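Local coordinates for glycosyltransferase (Streptomyces viridochromogenes, PDB 2IV3), which transfers a sugar during the biosynthesis of the antibiotic avilamycin A, probably taking it from a UDP-linked donor, at the uridine-5'-diphosphate site and the interface of chains A and B. Residues are numbered along the deposited sequence; one frame, centred on the assembly and turned at random. Chains: chain A/B, Glycosyltransferase.

Contact 1 is the UDP site in the cleft of chain A, and contact 2 is a patch where loops of chain A meet a segment of chain B; the centres of their C-alpha atoms are about 19 Å apart. They share no residue, yet they draw on the same stretches of chain. The loop between strand 5-9 and helix 32-45 gives its start to contact 2 and its glycine-rich end to contact 1. The segment between strand 234-237 and helix 256-263 carries the partner side of contact 2 and, in each copy, leads to the nucleotide-binding helix. Dimer packing could therefore influence the site's loops.

Contact 1: the uridine-5'-diphosphate site. Residues chain A 28-31, 34, 168-170, 175, 194-196, 218-220, 225, 252, 255-257, 260. With UDP (uridine-5'-diphosphate), chain C.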
# COMPACT_ATOMS: atom_id res chain seq x y z
N GLY A 28 14.68 5.49 -12.71
CA GLY A 28 13.45 5.16 -13.41
C GLY A 28 12.30 5.73 -12.61
O GLY A 28 12.36 6.91 -12.17
N TYR A 29 11.27 4.88 -12.43
CA TYR A 29 10.02 5.24 -11.73
C TYR A 29 10.27 5.52 -10.28
O TYR A 29 10.96 4.80 -9.63
CB TYR A 29 9.00 4.10 -11.87
CG TYR A 29 7.83 4.17 -10.92
CD1 TYR A 29 6.64 4.82 -11.29
CD2 TYR A 29 7.90 3.57 -9.67
CE1 TYR A 29 5.55 4.87 -10.42
CE2 TYR A 29 6.82 3.62 -8.80
CZ TYR A 29 5.65 4.26 -9.19
OH TYR A 29 4.60 4.29 -8.31
N GLY A 30 9.68 6.58 -9.77
CA GLY A 30 9.71 6.88 -8.34
C GLY A 30 9.56 8.38 -8.18
O GLY A 30 10.39 9.14 -8.70
N GLY A 31 8.51 8.81 -7.46
CA GLY A 31 8.18 10.25 -7.33
C GLY A 31 8.54 10.91 -6.02
O GLY A 31 8.68 12.15 -5.95
N TRP A 34 12.09 11.96 -6.81
CA TRP A 34 12.05 13.24 -7.53
C TRP A 34 11.68 14.43 -6.62
O TRP A 34 12.36 15.47 -6.60
CB TRP A 34 11.13 13.14 -8.76
CG TRP A 34 11.84 12.65 -10.01
CD1 TRP A 34 11.60 11.49 -10.70
CD2 TRP A 34 12.93 13.29 -10.68
NE1 TRP A 34 12.48 11.37 -11.75
CE2 TRP A 34 13.28 12.48 -11.79
CE3 TRP A 34 13.63 14.49 -10.47
CZ2 TRP A 34 14.32 12.82 -12.66
CZ3 TRP A 34 14.65 14.84 -11.34
CH2 TRP A 34 14.99 14.01 -12.43
N MET A 168 2.33 8.43 -17.65
CA MET A 168 3.62 8.17 -17.01
C MET A 168 3.48 7.81 -15.55
O MET A 168 3.57 8.68 -14.66
CB MET A 168 4.60 9.34 -17.26
CG MET A 168 5.96 9.08 -16.67
SD MET A 168 7.37 9.24 -17.77
CE MET A 168 6.77 8.75 -19.39
N GLY A 169 3.29 6.53 -15.27
CA GLY A 169 3.22 6.07 -13.88
C GLY A 169 3.11 4.56 -13.79
O GLY A 169 3.31 3.85 -14.80
N ARG A 170 2.81 4.05 -12.58
CA ARG A 170 2.48 2.62 -12.49
C ARG A 170 1.13 2.31 -13.15
O ARG A 170 0.11 2.96 -12.88
CB ARG A 170 2.59 2.03 -11.10
CG ARG A 170 3.85 1.22 -10.88
CD ARG A 170 3.65 0.02 -9.91
NE ARG A 170 3.83 0.36 -8.49
CZ ARG A 170 3.14 1.32 -7.83
NH1 ARG A 170 2.21 2.04 -8.46
NH2 ARG A 170 3.41 1.55 -6.53
N LYS A 175 -4.40 4.52 -10.65
CA LYS A 175 -3.71 5.60 -11.38
C LYS A 175 -4.51 5.88 -12.63
O LYS A 175 -4.31 6.90 -13.31
CB LYS A 175 -2.26 5.24 -11.74
CG LYS A 175 -1.30 4.83 -10.57
CD LYS A 175 -1.14 5.89 -9.50
CE LYS A 175 -0.76 7.27 -10.09
NZ LYS A 175 -1.03 8.37 -9.08
N ALA A 194 3.66 4.88 -20.66
CA ALA A 194 5.01 4.71 -20.13
C ALA A 194 4.96 4.35 -18.66
O ALA A 194 4.29 4.99 -17.89
CB ALA A 194 5.84 5.96 -20.39
N GLY A 195 5.65 3.28 -18.26
CA GLY A 195 5.59 2.87 -16.85
C GLY A 195 5.64 1.38 -16.58
O GLY A 195 5.43 0.56 -17.50
N PRO A 196 5.94 1.02 -15.31
CA PRO A 196 5.87 -0.37 -14.83
C PRO A 196 4.45 -0.92 -14.98
O PRO A 196 3.47 -0.30 -14.52
CB PRO A 196 6.22 -0.26 -13.34
CG PRO A 196 6.90 1.03 -13.18
CD PRO A 196 6.40 1.95 -14.26
N GLY A 218 6.78 0.41 -21.34
CA GLY A 218 7.37 -0.03 -20.08
C GLY A 218 7.99 1.14 -19.36
O GLY A 218 7.81 2.29 -19.77
N GLU A 219 8.74 0.85 -18.29
CA GLU A 219 9.38 1.88 -17.48
C GLU A 219 10.35 2.72 -18.30
O GLU A 219 11.01 2.21 -19.19
CB GLU A 219 10.13 1.25 -16.30
CG GLU A 219 10.28 2.23 -15.11
CD GLU A 219 10.75 1.57 -13.80
OE1 GLU A 219 10.17 0.54 -13.38
OE2 GLU A 219 11.68 2.10 -13.16
N VAL A 220 10.43 4.01 -18.01
CA VAL A 220 11.41 4.87 -18.65
C VAL A 220 12.12 5.77 -17.67
O VAL A 220 11.61 6.06 -16.56
CB VAL A 220 10.82 5.73 -19.86
CG1 VAL A 220 10.40 4.83 -21.09
CG2 VAL A 220 9.70 6.63 -19.42
N ARG A 225 12.67 9.72 -20.84
CA ARG A 225 11.64 10.30 -19.94
C ARG A 225 11.38 11.79 -20.21
O ARG A 225 10.25 12.20 -20.50
CB ARG A 225 11.96 10.03 -18.49
CG ARG A 225 10.83 10.39 -17.58
CD ARG A 225 11.38 10.37 -16.18
NE ARG A 225 10.61 11.04 -15.13
CZ ARG A 225 10.95 12.21 -14.59
NH1 ARG A 225 11.98 12.88 -15.10
NH2 ARG A 225 10.23 12.75 -13.59
N GLU A 252 -5.28 10.82 -4.36
CA GLU A 252 -3.99 11.13 -4.89
C GLU A 252 -3.44 12.28 -4.04
O GLU A 252 -4.04 13.35 -3.96
CB GLU A 252 -4.14 11.46 -6.37
CG GLU A 252 -2.85 11.65 -7.14
CD GLU A 252 -2.02 10.42 -7.13
OE1 GLU A 252 -2.52 9.37 -7.57
OE2 GLU A 252 -0.85 10.51 -6.71
N ALA A 255 0.70 13.85 -6.63
CA ALA A 255 0.66 13.74 -8.10
C ALA A 255 1.90 14.38 -8.75
O ALA A 255 1.82 15.42 -9.43
CB ALA A 255 -0.66 14.34 -8.66
N THR A 256 3.06 13.77 -8.54
CA THR A 256 4.29 14.39 -9.03
C THR A 256 4.38 14.66 -10.55
O THR A 256 5.00 15.65 -10.96
CB THR A 256 5.57 13.71 -8.45
OG1 THR A 256 6.75 14.19 -9.16
CG2 THR A 256 5.47 12.27 -8.58
N VAL A 257 3.74 13.82 -11.36
CA VAL A 257 3.80 13.95 -12.83
C VAL A 257 3.18 15.25 -13.39
O VAL A 257 3.52 15.69 -14.48
CB VAL A 257 3.14 12.75 -13.57
CG1 VAL A 257 1.67 12.71 -13.32
CG2 VAL A 257 3.35 12.89 -15.03
N GLU A 260 5.80 17.91 -13.46
CA GLU A 260 6.78 17.50 -14.48
C GLU A 260 6.33 17.85 -15.87
O GLU A 260 7.04 18.52 -16.60
CB GLU A 260 7.06 16.01 -14.40
CG GLU A 260 7.71 15.68 -13.11
CD GLU A 260 7.74 14.19 -12.82
OE1 GLU A 260 7.20 13.39 -13.62
OE2 GLU A 260 8.34 13.82 -11.78
N1 UDP C . 8.03 7.65 -13.76
C2 UDP C . 9.21 7.42 -14.49
N3 UDP C . 9.20 6.51 -15.49
C4 UDP C . 8.09 5.83 -15.79
C5 UDP C . 6.91 6.03 -15.10
C6 UDP C . 6.92 6.96 -14.06
O2 UDP C . 10.25 8.06 -14.21
O4 UDP C . 8.09 5.03 -16.71
C1' UDP C . 8.02 8.62 -12.65
C2' UDP C . 7.24 9.92 -12.88
O2' UDP C . 7.92 10.95 -13.59
C3' UDP C . 7.03 10.41 -11.46
C4' UDP C . 6.78 9.09 -10.73
O4' UDP C . 7.32 8.03 -11.56
O3' UDP C . 8.21 11.07 -11.01
C5' UDP C . 5.29 8.88 -10.64
O5' UDP C . 4.90 9.38 -9.39
PA UDP C . 3.39 9.90 -9.12
O1A UDP C . 3.30 10.67 -7.76
O2A UDP C . 2.79 10.74 -10.26
O3A UDP C . 2.54 8.55 -8.99
PB UDP C . 2.77 7.51 -7.77
O1B UDP C . 1.69 7.72 -6.68
O2B UDP C . 4.27 7.77 -7.14
O3B UDP C . 2.76 6.09 -8.33
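The extended backbone of A:Val220 (phi -135°, psi 159°) reads the uracil edge of UDP, its N donating to O4 at 2.9 Å and its carbonyl O taking the N3 hydrogen at 2.7 Å on a lone pair in the carbonyl plane. This is the donor-nucleotide site of a GT4 glycosyltransferase, in the cleft of the GT-B fold. A:Met168 lays its flexible chain over the base, with CG 3.5 Å from UDP C6, while A:Tyr29 CA covers the opposite face. The A:Tyr29 side chain, CG anti to the backbone N (chi1 165°), runs past the ribose so that its phenol OH donates to the beta-phosphate O3B at 2.6 Å. A:Glu252 and A:Glu260 are the two acids of the EX7E motif. A:Glu260, extended beyond CG, bridges the ribose diol: OE1 and OE2 accept from O2' and O3' through their syn lone pairs. The extended A:Arg225 meets the ribose O2' side-on with NE and NH2, O2' lying nearly in the guanidinium plane, and forms a salt bridge with A:Glu260 that helps hold both side chains. The start of helix 256-263 presents A:Thr256 N to the alpha-phosphate O1A at 3.2 Å, where the helix end may ease its charge. A:Lys175 folds back to form a salt bridge to the beta-phosphate, its amine NZ 3.7 Å from O1B.

Contact 2: the interface of chains A and B. Residues chain A 11-13, 73, 92-93, 95; chain B 243, 248-249.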
# COMPACT_ATOMS: atom_id res chain seq x y z
N ILE A 11 12.93 7.81 0.73
CA ILE A 11 12.36 6.52 0.99
C ILE A 11 13.37 5.46 0.61
O ILE A 11 13.66 5.27 -0.59
CB ILE A 11 10.99 6.33 0.24
CG1 ILE A 11 10.31 5.02 0.70
CG2 ILE A 11 11.13 6.44 -1.27
CD1 ILE A 11 8.93 4.81 0.17
N PRO A 12 13.92 4.75 1.63
CA PRO A 12 14.91 3.72 1.33
C PRO A 12 14.34 2.45 0.67
O PRO A 12 13.63 1.67 1.29
CB PRO A 12 15.55 3.42 2.70
CG PRO A 12 14.77 4.14 3.71
CD PRO A 12 13.65 4.85 3.08
N LEU A 13 14.73 2.24 -0.58
CA LEU A 13 14.19 1.16 -1.40
C LEU A 13 15.29 0.60 -2.29
O LEU A 13 16.05 1.34 -2.90
CB LEU A 13 13.02 1.64 -2.29
CG LEU A 13 11.76 2.27 -1.68
CD1 LEU A 13 10.93 2.88 -2.80
CD2 LEU A 13 10.92 1.28 -0.87
N PRO A 73 17.18 1.38 7.11
CA PRO A 73 16.62 2.18 8.19
C PRO A 73 17.44 2.18 9.50
O PRO A 73 17.57 3.24 10.13
CB PRO A 73 15.24 1.55 8.40
CG PRO A 73 14.87 1.11 7.02
CD PRO A 73 16.16 0.49 6.52
N SER A 92 10.17 9.50 4.03
CA SER A 92 10.00 8.03 3.87
C SER A 92 8.70 7.47 4.42
O SER A 92 8.46 6.26 4.34
CB SER A 92 11.16 7.27 4.52
OG SER A 92 11.16 7.53 5.91
N GLY A 93 7.86 8.32 5.00
CA GLY A 93 6.64 7.86 5.64
C GLY A 93 6.97 7.26 6.99
O GLY A 93 6.29 6.37 7.46
N VAL A 95 9.70 5.73 8.20
CA VAL A 95 10.79 4.77 8.37
C VAL A 95 11.69 5.16 9.53
O VAL A 95 12.28 4.30 10.16
CB VAL A 95 11.61 4.65 7.10
CG1 VAL A 95 12.95 4.13 7.40
CG2 VAL A 95 10.88 3.76 6.10
N THR B 243 10.83 -1.55 3.70
CA THR B 243 10.04 -0.37 3.35
C THR B 243 9.05 -0.76 2.27
O THR B 243 9.40 -1.55 1.39
CB THR B 243 10.96 0.75 2.84
OG1 THR B 243 12.13 0.79 3.66
CG2 THR B 243 10.29 2.11 2.88
N GLY B 248 5.94 3.16 5.98
CA GLY B 248 6.18 1.85 6.59
C GLY B 248 7.61 1.52 6.23
O GLY B 248 7.90 1.39 5.02
N ILE B 249 8.48 1.16 7.18
CA ILE B 249 8.57 -0.21 7.76
C ILE B 249 7.43 -1.18 7.88
O ILE B 249 6.49 -0.95 8.63
CB ILE B 249 9.48 -0.30 9.01
CG1 ILE B 249 10.76 0.51 8.80
CG2 ILE B 249 9.85 -1.77 9.27
CD1 ILE B 249 11.43 0.94 10.09
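Loops at the rim of the N-terminal, Rossmann-like half of this GT-B glycosyltransferase form the chain A side: residues 11-13 follow strand 5-9, residues 92-95 follow strand 87-90, and A:Pro73 opens helix 73-82. Chain B brings B:Thr243 and, beyond an unmodelled stretch, B:Gly248 and B:Ile249, in the segment between strand 234-237 and helix 256-263. The whole interface is two-fold symmetric, so this patch has a twin; the structure alone does not show whether the dimer forms in solution.

B:Thr243 is the knob of the patch, burying 106 Å². Its first torsion (chi1 -41°) turns the two branches to different tasks. The hydroxyl OG1, anti to the carbonyl carbon, donates to the backbone O of A:Pro12 at 2.9 Å, in the carbonyl plane (154° at the oxygen). The methyl CG2, anti to the backbone N, points tip first between aliphatic groups, meeting A:Ile11 CG1 at 3.6 Å and A:Val95 CG2 at 3.7 Å. A:Leu13 crosses the threonine at about a right angle and sets its CD2 branch 3.8 Å from B:Thr243 CB. Threonine suits the place because one short side chain offers both a donor and a methyl, and the branched A:Ile11 and A:Val95 give stiff surfaces for that methyl.

A:Val95 CG2 also lies beside the backbone N of B:Ile249. The isoleucine reaches back over the valine main chain, its CD1 3.5 Å from A:Val95 O, and toward the pyrrolidine ring of A:Pro73, where CB lies 4.2 Å from CD1. The glycines A:Gly93 and B:Gly248, bare of side chains, let the two backbones draw near, with A:Gly93 O 3.6 Å from B:Gly248 N.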